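Local coordinates for protein importin subunit beta-1 (Saccharomyces cerevisiae, PDB 3ND2) that carries proteins into the nucleus as the importin beta subunit, working with importin alpha, which recognises the classical nuclear localization signal of the cargo, at residues Q117-I122 with G160-S165; N179-I184 with N203-S208. One frame throughout, in Å; residues are numbered along the deposited sequence.

Contact 1: Q117-I122 with G160-S165; sequences QLIAAI and GYMCES
Ala120 sets its methyl against helix 149-165 just where the two backbones come closest, its CA 4.6 Å from that of Met162. Ala120 CB rests 3.7 Å from Tyr161 CB, with the main-chain N and the CG of Met162 beside it; a residue this small lets the helix axes pass at 8.4 Å, inclined by 45°. One turn earlier, Gln117 lies obliquely over the tyrosine ring. Gln117 CG sits on one face, 4.0 Å from the ring centroid, in a CH-pi contact, and the chain, extended beyond CG, carries the amide on over the same face toward the hydroxyl end, NE2 3.8 Å from Tyr161 OH, its plane 53° from the ring's. With its CG anti to the carbonyl carbon (chi1 -75°), Tyr161 sends its ring along the Gln117 side of Ala120 while the hydroxyl goes on to a hydrogen bond with Asn113. A leucine in place of Tyr161 would probably leave Gln117 CG without its aromatic face and Asn113 without this partner. On the flank of Ala120 turned to helix 134-142, Met162 CE meets Ile119 CG2 at 4.3 Å; that helix packs on both residues. The contact thus joins the second helices of HEAT repeats 3 and 4. No hydrogen bond links the segments, so cohesion rests on close apolar packing and one aliphatic-aromatic contact, while Tyr161 OH and, weakly, Gln117 OE1 (to Lys66) bond outside them.

Contact 2: N179-I184 with N203-S208; sequences NILIAI and NALADS
Ile184 is the main bump of this interface, a branched side chain pushed between Ala204, Leu205 and Ser208 on the facing helix. Each branch finds its own place. Ile184 CG2, anti to the backbone N, butts against the root of Leu205, 3.6 Å from Leu205 CB, and the two side chains meet at about a right angle. Ile184 CG1 lies over the methyl of Ala204, 4.0 Å from Ala204 CB, where a side chain of one carbon lets the isoleucine come down on it. Beyond it, Ile184 CD1 reaches along the helix to Ser208 OG, 3.6 Å away. That hydroxyl is turned back on its own helix: at chi1 73° it lies between the backbone N and the carbonyl carbon, and Ser208 OG donates to Leu205 O at 2.8 Å. The same carbonyl also accepts from Ser208 N. The hydroxyl, though it abuts the Ile184 methyl, thus has its proton used within its own helix. The two helices, 177-188 and 195-208, are the antiparallel pair of HEAT repeat 5, their segment axes 10.1 Å apart and their directions 159° from one another. One turn before Ile184, Ile180 reaches the last turn of the partner helix and lays its CG2 on Ser208 CB at 3.8 Å. Along another edge of the interface, Leu181 reaches across at a slant to Leu205, CD2 to CD1 at 3.9 Å; Leu205 CD1 sits in the notch where Leu181 CD2 and Ile184 CG2 come together. Leu225 of helix 219-233 packs on both leucines, while on the side of the preceding repeat Cys163 touches Ser208 and Met136 touches Ile180.

Overall arrangement
Contact 1 crosses from one HEAT repeat to the next, whereas contact 2 lies within a single repeat; they share no helix, yet helix 149-165 packs on helix 195-208 between them, and their centres are 13 Å apart. There Cys163 leans on Asp207 and Ser208, while the carboxylates of Glu164 and Asp207 come unusually close for like charges. Place and chemistry go together. The antiparallel pair of contact 2 is entirely buried and meets through aliphatic branches and one serine whose hydroxyl is bonded within its own helix, whereas contact 1, between helices inclined at 45°, is partly buried and mixes apolar residues with the partly exposed Gln117 and Tyr161 and the exposed Ser165.

Contact 1: Q117-I122 with G160-S165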
# COMPACT_ATOMS: atom_id res chain seq x y z
N GLN A 117 -11.22 -22.58 10.69
CA GLN A 117 -10.12 -21.67 10.99
C GLN A 117 -9.10 -22.31 11.93
O GLN A 117 -7.90 -22.15 11.74
CB GLN A 117 -10.66 -20.39 11.61
CG GLN A 117 -11.79 -19.77 10.83
CD GLN A 117 -12.09 -18.34 11.26
OE1 GLN A 117 -11.23 -17.66 11.82
NE2 GLN A 117 -13.30 -17.87 10.98
N LEU A 118 -9.58 -23.06 12.92
CA LEU A 118 -8.72 -23.73 13.86
C LEU A 118 -7.89 -24.84 13.19
O LEU A 118 -6.67 -24.92 13.40
CB LEU A 118 -9.53 -24.28 15.05
CG LEU A 118 -8.82 -25.22 16.02
CD1 LEU A 118 -7.77 -24.48 16.82
CD2 LEU A 118 -9.81 -25.94 16.95
N ILE A 119 -8.54 -25.68 12.39
CA ILE A 119 -7.89 -26.71 11.59
C ILE A 119 -6.78 -26.13 10.70
O ILE A 119 -5.71 -26.74 10.57
CB ILE A 119 -8.93 -27.49 10.74
CG1 ILE A 119 -9.80 -28.37 11.65
CG2 ILE A 119 -8.27 -28.31 9.60
CD1 ILE A 119 -11.01 -28.94 10.98
N ALA A 120 -7.04 -24.97 10.10
CA ALA A 120 -6.09 -24.26 9.25
C ALA A 120 -4.87 -23.76 10.01
O ALA A 120 -3.76 -23.80 9.49
CB ALA A 120 -6.77 -23.09 8.55
N ALA A 121 -5.09 -23.25 11.22
CA ALA A 121 -4.02 -22.83 12.13
C ALA A 121 -3.14 -24.01 12.61
O ALA A 121 -1.92 -23.90 12.69
CB ALA A 121 -4.60 -22.08 13.30
N ILE A 122 -3.75 -25.13 12.93
CA ILE A 122 -2.96 -26.31 13.28
C ILE A 122 -2.18 -26.80 12.05
O ILE A 122 -1.01 -27.20 12.16
CB ILE A 122 -3.84 -27.44 13.89
CG1 ILE A 122 -4.57 -26.94 15.14
CG2 ILE A 122 -2.99 -28.72 14.17
CD1 ILE A 122 -5.64 -27.89 15.66
N GLY A 160 -9.57 -23.77 1.75
CA GLY A 160 -9.52 -22.33 1.51
C GLY A 160 -8.66 -21.63 2.54
O GLY A 160 -7.62 -21.07 2.20
N TYR A 161 -9.08 -21.69 3.81
CA TYR A 161 -8.36 -21.06 4.94
C TYR A 161 -6.89 -21.47 5.06
O TYR A 161 -6.04 -20.62 5.30
CB TYR A 161 -9.06 -21.35 6.28
CG TYR A 161 -10.34 -20.59 6.53
CD1 TYR A 161 -10.46 -19.24 6.22
CD2 TYR A 161 -11.42 -21.21 7.13
CE1 TYR A 161 -11.64 -18.55 6.47
CE2 TYR A 161 -12.60 -20.54 7.39
CZ TYR A 161 -12.71 -19.22 7.06
OH TYR A 161 -13.89 -18.55 7.32
N MET A 162 -6.63 -22.77 4.91
CA MET A 162 -5.27 -23.33 4.82
C MET A 162 -4.41 -22.61 3.78
O MET A 162 -3.28 -22.25 4.06
CB MET A 162 -5.32 -24.82 4.46
CG MET A 162 -5.38 -25.79 5.62
SD MET A 162 -5.52 -27.48 4.99
CE MET A 162 -7.21 -27.87 5.47
N CYS A 163 -4.95 -22.43 2.58
CA CYS A 163 -4.20 -21.81 1.49
C CYS A 163 -3.93 -20.33 1.73
O CYS A 163 -2.82 -19.85 1.50
CB CYS A 163 -4.87 -22.07 0.15
SG CYS A 163 -4.77 -23.81 -0.35
N GLU A 164 -4.94 -19.61 2.22
CA GLU A 164 -4.79 -18.20 2.61
C GLU A 164 -3.68 -17.99 3.64
O GLU A 164 -2.74 -17.24 3.39
CB GLU A 164 -6.09 -17.64 3.17
CG GLU A 164 -7.21 -17.47 2.19
CD GLU A 164 -8.54 -17.17 2.88
OE1 GLU A 164 -9.60 -17.58 2.35
OE2 GLU A 164 -8.52 -16.53 3.95
N SER A 165 -3.80 -18.66 4.79
CA SER A 165 -2.91 -18.42 5.93
C SER A 165 -1.46 -18.90 5.73
O SER A 165 -0.53 -18.33 6.31
CB SER A 165 -3.50 -18.97 7.24
OG SER A 165 -3.72 -20.36 7.19

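Contact 2: N179-I184 with N203-S208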
# COMPACT_ATOMS: atom_id res chain seq x y z
N ASN A 179 -4.08 -33.50 -3.76
CA ASN A 179 -5.21 -33.76 -2.88
C ASN A 179 -6.04 -32.51 -2.60
O ASN A 179 -7.26 -32.61 -2.44
CB ASN A 179 -4.73 -34.40 -1.57
CG ASN A 179 -4.47 -35.91 -1.71
OD1 ASN A 179 -4.97 -36.57 -2.63
ND2 ASN A 179 -3.70 -36.47 -0.78
N ILE A 180 -5.37 -31.35 -2.52
CA ILE A 180 -6.00 -30.02 -2.50
C ILE A 180 -6.88 -29.82 -3.74
O ILE A 180 -8.04 -29.44 -3.62
CB ILE A 180 -4.95 -28.86 -2.42
CG1 ILE A 180 -4.28 -28.81 -1.03
CG2 ILE A 180 -5.59 -27.50 -2.77
CD1 ILE A 180 -2.94 -28.10 -1.03
N LEU A 181 -6.32 -30.10 -4.92
CA LEU A 181 -7.08 -30.04 -6.18
C LEU A 181 -8.17 -31.10 -6.32
O LEU A 181 -9.24 -30.83 -6.85
CB LEU A 181 -6.16 -30.12 -7.40
CG LEU A 181 -6.05 -28.89 -8.31
CD1 LEU A 181 -5.82 -29.38 -9.74
CD2 LEU A 181 -7.29 -28.01 -8.27
N ILE A 182 -7.91 -32.32 -5.87
CA ILE A 182 -8.93 -33.36 -5.97
C ILE A 182 -10.17 -32.92 -5.18
O ILE A 182 -11.28 -32.98 -5.70
CB ILE A 182 -8.42 -34.76 -5.50
CG1 ILE A 182 -7.39 -35.30 -6.49
CG2 ILE A 182 -9.59 -35.74 -5.40
CD1 ILE A 182 -6.61 -36.52 -5.99
N ALA A 183 -9.97 -32.44 -3.96
CA ALA A 183 -11.06 -32.03 -3.09
C ALA A 183 -11.81 -30.84 -3.67
O ALA A 183 -13.04 -30.80 -3.63
CB ALA A 183 -10.53 -31.71 -1.70
N ILE A 184 -11.06 -29.88 -4.20
CA ILE A 184 -11.62 -28.66 -4.78
C ILE A 184 -12.41 -28.97 -6.04
O ILE A 184 -13.52 -28.48 -6.22
CB ILE A 184 -10.51 -27.61 -5.06
CG1 ILE A 184 -10.05 -26.98 -3.74
CG2 ILE A 184 -10.99 -26.52 -6.04
CD1 ILE A 184 -8.75 -26.21 -3.84
N ASN A 203 -14.11 -20.61 -4.44
CA ASN A 203 -13.41 -19.74 -3.52
C ASN A 203 -12.13 -20.37 -2.98
O ASN A 203 -11.09 -19.72 -2.93
CB ASN A 203 -14.36 -19.23 -2.43
CG ASN A 203 -15.40 -18.23 -2.99
OD1 ASN A 203 -15.90 -18.40 -4.11
ND2 ASN A 203 -15.68 -17.18 -2.24
N ALA A 204 -12.18 -21.65 -2.62
CA ALA A 204 -10.97 -22.39 -2.21
C ALA A 204 -9.97 -22.49 -3.35
O ALA A 204 -8.76 -22.37 -3.13
CB ALA A 204 -11.31 -23.77 -1.68
N LEU A 205 -10.47 -22.70 -4.57
CA LEU A 205 -9.62 -22.81 -5.76
C LEU A 205 -8.77 -21.57 -5.98
O LEU A 205 -7.57 -21.68 -6.16
CB LEU A 205 -10.43 -23.13 -7.03
CG LEU A 205 -9.63 -23.19 -8.36
CD1 LEU A 205 -8.55 -24.27 -8.37
CD2 LEU A 205 -10.56 -23.35 -9.56
N ALA A 206 -9.41 -20.40 -5.97
CA ALA A 206 -8.72 -19.12 -6.05
C ALA A 206 -7.59 -19.03 -5.01
O ALA A 206 -6.50 -18.54 -5.30
CB ALA A 206 -9.70 -17.97 -5.87
N ASP A 207 -7.87 -19.49 -3.80
CA ASP A 207 -6.89 -19.41 -2.71
C ASP A 207 -5.73 -20.38 -2.90
O ASP A 207 -4.64 -20.15 -2.38
CB ASP A 207 -7.58 -19.71 -1.38
CG ASP A 207 -8.51 -18.61 -0.95
OD1 ASP A 207 -8.29 -17.44 -1.34
OD2 ASP A 207 -9.46 -18.92 -0.20
N SER A 208 -5.98 -21.44 -3.66
CA SER A 208 -4.99 -22.50 -3.83
C SER A 208 -4.04 -22.31 -5.00
O SER A 208 -3.01 -22.97 -5.06
CB SER A 208 -5.71 -23.85 -3.97
OG SER A 208 -6.34 -23.97 -5.23